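Local coordinates for Lin2111 protein (Listeria innocua, PDB 3EDP), which is of unknown function but is probably a DNA-binding transcription regulator of the GntR type, at residues D55-V58 against E59-L62; M194-N197 against E198-V202. All coordinates share one frame; numbering follows the deposited sequence.

Interaction 1 (D55-V58 against E59-L62)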
loop_
_atom_site.group_PDB
_atom_site.type_symbol
_atom_site.label_atom_id
_atom_site.label_comp_id
_atom_site.label_asym_id
_atom_site.label_seq_id
_atom_site.Cartn_x
_atom_site.Cartn_y
_atom_site.Cartn_z
ATOM N N ASP A 55 -32.726 -15.802 17.191
ATOM C CA ASP A 55 -33.349 -14.731 16.396
ATOM C C ASP A 55 -33.367 -13.433 17.193
ATOM O O ASP A 55 -33.099 -12.358 16.666
ATOM C CB ASP A 55 -34.796 -15.063 16.026
ATOM C CG ASP A 55 -34.913 -16.071 14.907
ATOM O OD1 ASP A 55 -33.883 -16.470 14.317
ATOM O OD2 ASP A 55 -36.064 -16.468 14.621
ATOM N N LEU A 56 -33.714 -13.549 18.468
ATOM C CA LEU A 56 -33.751 -12.409 19.374
ATOM C C LEU A 56 -32.358 -11.795 19.537
ATOM O O LEU A 56 -32.202 -10.570 19.533
ATOM C CB LEU A 56 -34.294 -12.854 20.734
ATOM C CG LEU A 56 -34.921 -11.830 21.677
ATOM C CD1 LEU A 56 -35.406 -12.530 22.940
ATOM C CD2 LEU A 56 -33.934 -10.741 22.031
ATOM N N LEU A 57 -31.345 -12.645 19.690
ATOM C CA LEU A 57 -29.977 -12.163 19.838
ATOM C C LEU A 57 -29.477 -11.506 18.552
ATOM O O LEU A 57 -28.795 -10.482 18.591
ATOM C CB LEU A 57 -29.050 -13.297 20.271
ATOM C CG LEU A 57 -29.461 -13.893 21.620
ATOM C CD1 LEU A 57 -28.671 -15.163 21.905
ATOM C CD2 LEU A 57 -29.275 -12.875 22.723
ATOM N N VAL A 58 -29.827 -12.098 17.415
ATOM C CA VAL A 58 -29.453 -11.538 16.122
ATOM C C VAL A 58 -30.090 -10.157 15.930
ATOM O O VAL A 58 -29.426 -9.210 15.500
ATOM C CB VAL A 58 -29.857 -12.462 14.966
ATOM C CG1 VAL A 58 -29.779 -11.713 13.609
ATOM C CG2 VAL A 58 -28.979 -13.706 14.953
ATOM N N GLU A 59 -31.372 -10.054 16.265
ATOM C CA GLU A 59 -32.119 -8.807 16.149
ATOM C C GLU A 59 -31.496 -7.723 17.020
ATOM O O GLU A 59 -31.454 -6.552 16.636
ATOM C CB GLU A 59 -33.582 -9.030 16.543
ATOM C CG GLU A 59 -34.410 -7.764 16.627
ATOM C CD GLU A 59 -35.818 -8.022 17.130
ATOM O OE1 GLU A 59 -36.184 -9.204 17.317
ATOM O OE2 GLU A 59 -36.561 -7.040 17.341
ATOM N N GLU A 60 -31.004 -8.124 18.191
ATOM C CA GLU A 60 -30.356 -7.204 19.117
ATOM C C GLU A 60 -28.923 -6.886 18.693
ATOM O O GLU A 60 -28.255 -6.070 19.321
ATOM C CB GLU A 60 -30.363 -7.770 20.539
ATOM C CG GLU A 60 -31.687 -7.619 21.272
ATOM C CD GLU A 60 -31.694 -8.317 22.628
ATOM O OE1 GLU A 60 -31.039 -9.373 22.760
ATOM O OE2 GLU A 60 -32.359 -7.814 23.561
ATOM N N GLY A 61 -28.457 -7.538 17.631
ATOM C CA GLY A 61 -27.115 -7.317 17.122
ATOM C C GLY A 61 -26.016 -7.891 18.003
ATOM O O GLY A 61 -24.900 -7.390 18.007
ATOM N N LEU A 62 -26.329 -8.948 18.748
ATOM C CA LEU A 62 -25.364 -9.547 19.662
ATOM C C LEU A 62 -24.671 -10.774 19.078
ATOM O O LEU A 62 -23.570 -11.120 19.491
ATOM C CB LEU A 62 -26.046 -9.906 20.980
ATOM C CG LEU A 62 -26.681 -8.693 21.657
ATOM C CD1 LEU A 62 -27.603 -9.108 22.793
ATOM C CD2 LEU A 62 -25.594 -7.748 22.146
#

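Interaction 2 (M194-N197 against E198-V202)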
loop_
_atom_site.group_PDB
_atom_site.type_symbol
_atom_site.label_atom_id
_atom_site.label_comp_id
_atom_site.label_asym_id
_atom_site.label_seq_id
_atom_site.Cartn_x
_atom_site.Cartn_y
_atom_site.Cartn_z
HETATM N N MSE A 194 -17.141 13.054 7.824
HETATM C CA MSE A 194 -16.056 13.941 7.411
HETATM C C MSE A 194 -16.524 15.383 7.389
HETATM O O MSE A 194 -15.762 16.293 7.058
HETATM C CB MSE A 194 -15.538 13.548 6.027
HETATM C CG MSE A 194 -14.936 12.155 5.975
HETATM SE SE MSE A 194 -14.698 11.532 4.145
HETATM C CE MSE A 194 -13.327 12.800 3.544
ATOM N N HIS A 195 -17.795 15.573 7.723
ATOM C CA HIS A 195 -18.378 16.903 7.821
ATOM C C HIS A 195 -18.256 17.651 6.503
ATOM O O HIS A 195 -17.704 18.748 6.434
ATOM C CB HIS A 195 -17.745 17.674 8.978
ATOM C CG HIS A 195 -17.904 16.991 10.301
ATOM N ND1 HIS A 195 -16.959 16.125 10.811
ATOM C CD2 HIS A 195 -18.912 17.023 11.205
ATOM C CE1 HIS A 195 -17.370 15.668 11.980
ATOM N NE2 HIS A 195 -18.552 16.195 12.242
ATOM N N LEU A 196 -18.777 17.024 5.455
ATOM C CA LEU A 196 -18.828 17.623 4.134
ATOM C C LEU A 196 -20.284 17.884 3.761
ATOM O O LEU A 196 -21.199 17.395 4.427
ATOM C CB LEU A 196 -18.174 16.688 3.108
ATOM C CG LEU A 196 -16.669 16.449 3.278
ATOM C CD1 LEU A 196 -16.123 15.576 2.155
ATOM C CD2 LEU A 196 -15.913 17.771 3.338
ATOM N N ASN A 197 -20.494 18.659 2.703
ATOM C CA ASN A 197 -21.836 18.885 2.179
ATOM C C ASN A 197 -22.125 17.918 1.048
ATOM O O ASN A 197 -21.201 17.425 0.408
ATOM C CB ASN A 197 -21.982 20.321 1.674
ATOM C CG ASN A 197 -21.765 21.343 2.765
ATOM O OD1 ASN A 197 -21.985 21.064 3.948
ATOM N ND2 ASN A 197 -21.333 22.537 2.378
ATOM N N GLU A 198 -23.400 17.636 0.803
ATOM C CA GLU A 198 -23.755 16.767 -0.311
ATOM C C GLU A 198 -23.077 17.233 -1.589
ATOM O O GLU A 198 -23.022 18.430 -1.879
ATOM C CB GLU A 198 -25.269 16.701 -0.515
ATOM C CG GLU A 198 -25.906 15.438 0.037
ATOM C CD GLU A 198 -27.162 15.040 -0.716
ATOM O OE1 GLU A 198 -28.060 15.895 -0.880
ATOM O OE2 GLU A 198 -27.250 13.869 -1.145
ATOM N N ASN A 199 -22.544 16.272 -2.336
ATOM C CA ASN A 199 -21.937 16.547 -3.631
ATOM C C ASN A 199 -20.611 17.304 -3.573
ATOM O O ASN A 199 -20.086 17.728 -4.603
ATOM C CB ASN A 199 -22.936 17.252 -4.552
ATOM C CG ASN A 199 -24.183 16.423 -4.788
ATOM O OD1 ASN A 199 -25.272 16.959 -4.980
ATOM N ND2 ASN A 199 -24.029 15.102 -4.754
ATOM N N ASP A 200 -20.068 17.473 -2.371
ATOM C CA ASP A 200 -18.684 17.910 -2.247
ATOM C C ASP A 200 -17.815 16.832 -2.894
ATOM O O ASP A 200 -18.125 15.649 -2.779
ATOM C CB ASP A 200 -18.298 18.114 -0.777
ATOM C CG ASP A 200 -18.685 19.496 -0.252
ATOM O OD1 ASP A 200 -19.095 20.351 -1.073
ATOM O OD2 ASP A 200 -18.577 19.733 0.977
ATOM N N PRO A 201 -16.743 17.238 -3.593
ATOM C CA PRO A 201 -15.843 16.272 -4.242
ATOM C C PRO A 201 -14.952 15.557 -3.245
ATOM O O PRO A 201 -14.391 16.181 -2.342
ATOM C CB PRO A 201 -14.983 17.145 -5.156
ATOM C CG PRO A 201 -15.019 18.499 -4.543
ATOM C CD PRO A 201 -16.335 18.635 -3.828
ATOM N N VAL A 202 -14.800 14.252 -3.429
ATOM C CA VAL A 202 -14.027 13.441 -2.500
ATOM C C VAL A 202 -13.084 12.499 -3.250
ATOM O O VAL A 202 -13.480 11.891 -4.244
ATOM C CB VAL A 202 -14.970 12.612 -1.601
ATOM C CG1 VAL A 202 -14.178 11.612 -0.777
ATOM C CG2 VAL A 202 -15.796 13.533 -0.708
#

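Interaction 1 (D55-V58 against E59-L62)
Glu59 N and Glu60 N give the last turn of helix 47-59 two successive i to i+4 bonds, to Asp55 O and Leu56 O, before the chain closes it with a Schellman motif. Gly61 takes up positive phi (72°), a backbone shape that favours glycine, and two bonds then run back into the turn. Leu62 N reaches Leu57 O at 2.9 Å in a nearly straight 6-to-1 bond, with an N-H...O angle of 167°. The bond from Gly61 N to Val58 O is equally short at 2.9 Å but is bent, and the donor sits well above the carbonyl plane.

Among the side chains, Leu56 and Glu60 lie alongside each other and point the same way. The Leu56 methyl CD2 comes to 3.3 Å from Glu60 OE1, so a carboxylate oxygen rests against an aliphatic branch. With Leu56 CG anti to the backbone N (chi1 -157°), that branch is carried beside the extended Glu60 chain, whose OE2 has a weak, long ion pair with Lys19. Leu57 and Leu62 cross nearly at right angles, CD2 meeting CD1 at 4.1 Å; this is the hydrophobic contact that accompanies the 6-to-1 bond. Leu57 also packs on Ile18 of helix 10-23, while Asp55 turns its OD1 to a salt bridge with Arg65.

The stop joins helix 47-59 to strand 63-66 in the winged helix-turn-helix region of the GntR family. Backbone bonds that depend on positive phi at Gly61 therefore do most to fix where the helix ends, with one leucine methyl contact adding apolar packing.

Interaction 2 (M194-N197 against E198-V202)
Asp200 reaches back across the turn from its CB, which lies 3.2 Å from Asn197 O and also brushes Leu196 CB. Its CG stays close to the same oxygen, 3.3 Å from Asn197 O. At the tip, OD2 accepts the backbone N-H of Asn197 at 2.8 Å and also lies against Asn197 CB, whereas OD1 approaches Asn197 more loosely. The OD2 bond is fairly straight at hydrogen (162°), yet the donor arrives from above the carboxylate plane. Asp200 CG stands anti to its own carbonyl carbon (chi1 -85°), which folds the carboxylate back toward Asn197.

Residues Asn197 to Asp200 form a type II beta turn, closed by Asp200 N donating to Asn197 O at 3.0 Å. The aspartate side chain therefore adds a second bond across the turn, gripping the N-H of the residue whose carbonyl takes the first. In the UTRA domain, this turn feeds the chain from helix 188-194 into strand 201-211.

On the apolar side, the side chains of Leu196 and Val202 cross obliquely, with Leu196 CD1 3.5 Å from Val202 CG2. Val202 is buried there and also packs on Tyr223 and Ile184 of the flanking strands, 215-225 and 176-185.

Overall arrangement
Interaction 1 and interaction 2 are separate local contacts in series along the chain, their centres 34 Å apart and their nearest atoms about 24 Å apart. Segment 55-62 belongs to the GntR-type DNA-binding region and connects helix 47-59 to strand 63-66; segment 194-202 belongs to the UTRA domain and connects helix 188-194 to strand 201-211. The first leads into the two-stranded antiparallel sheet of 63-66 and 70-73; the second enters the six-stranded antiparallel sheet. Both lie at the surface. A glycerol, probably from the crystallisation liquor, sits about 5 Å from Gly61 in interaction 1.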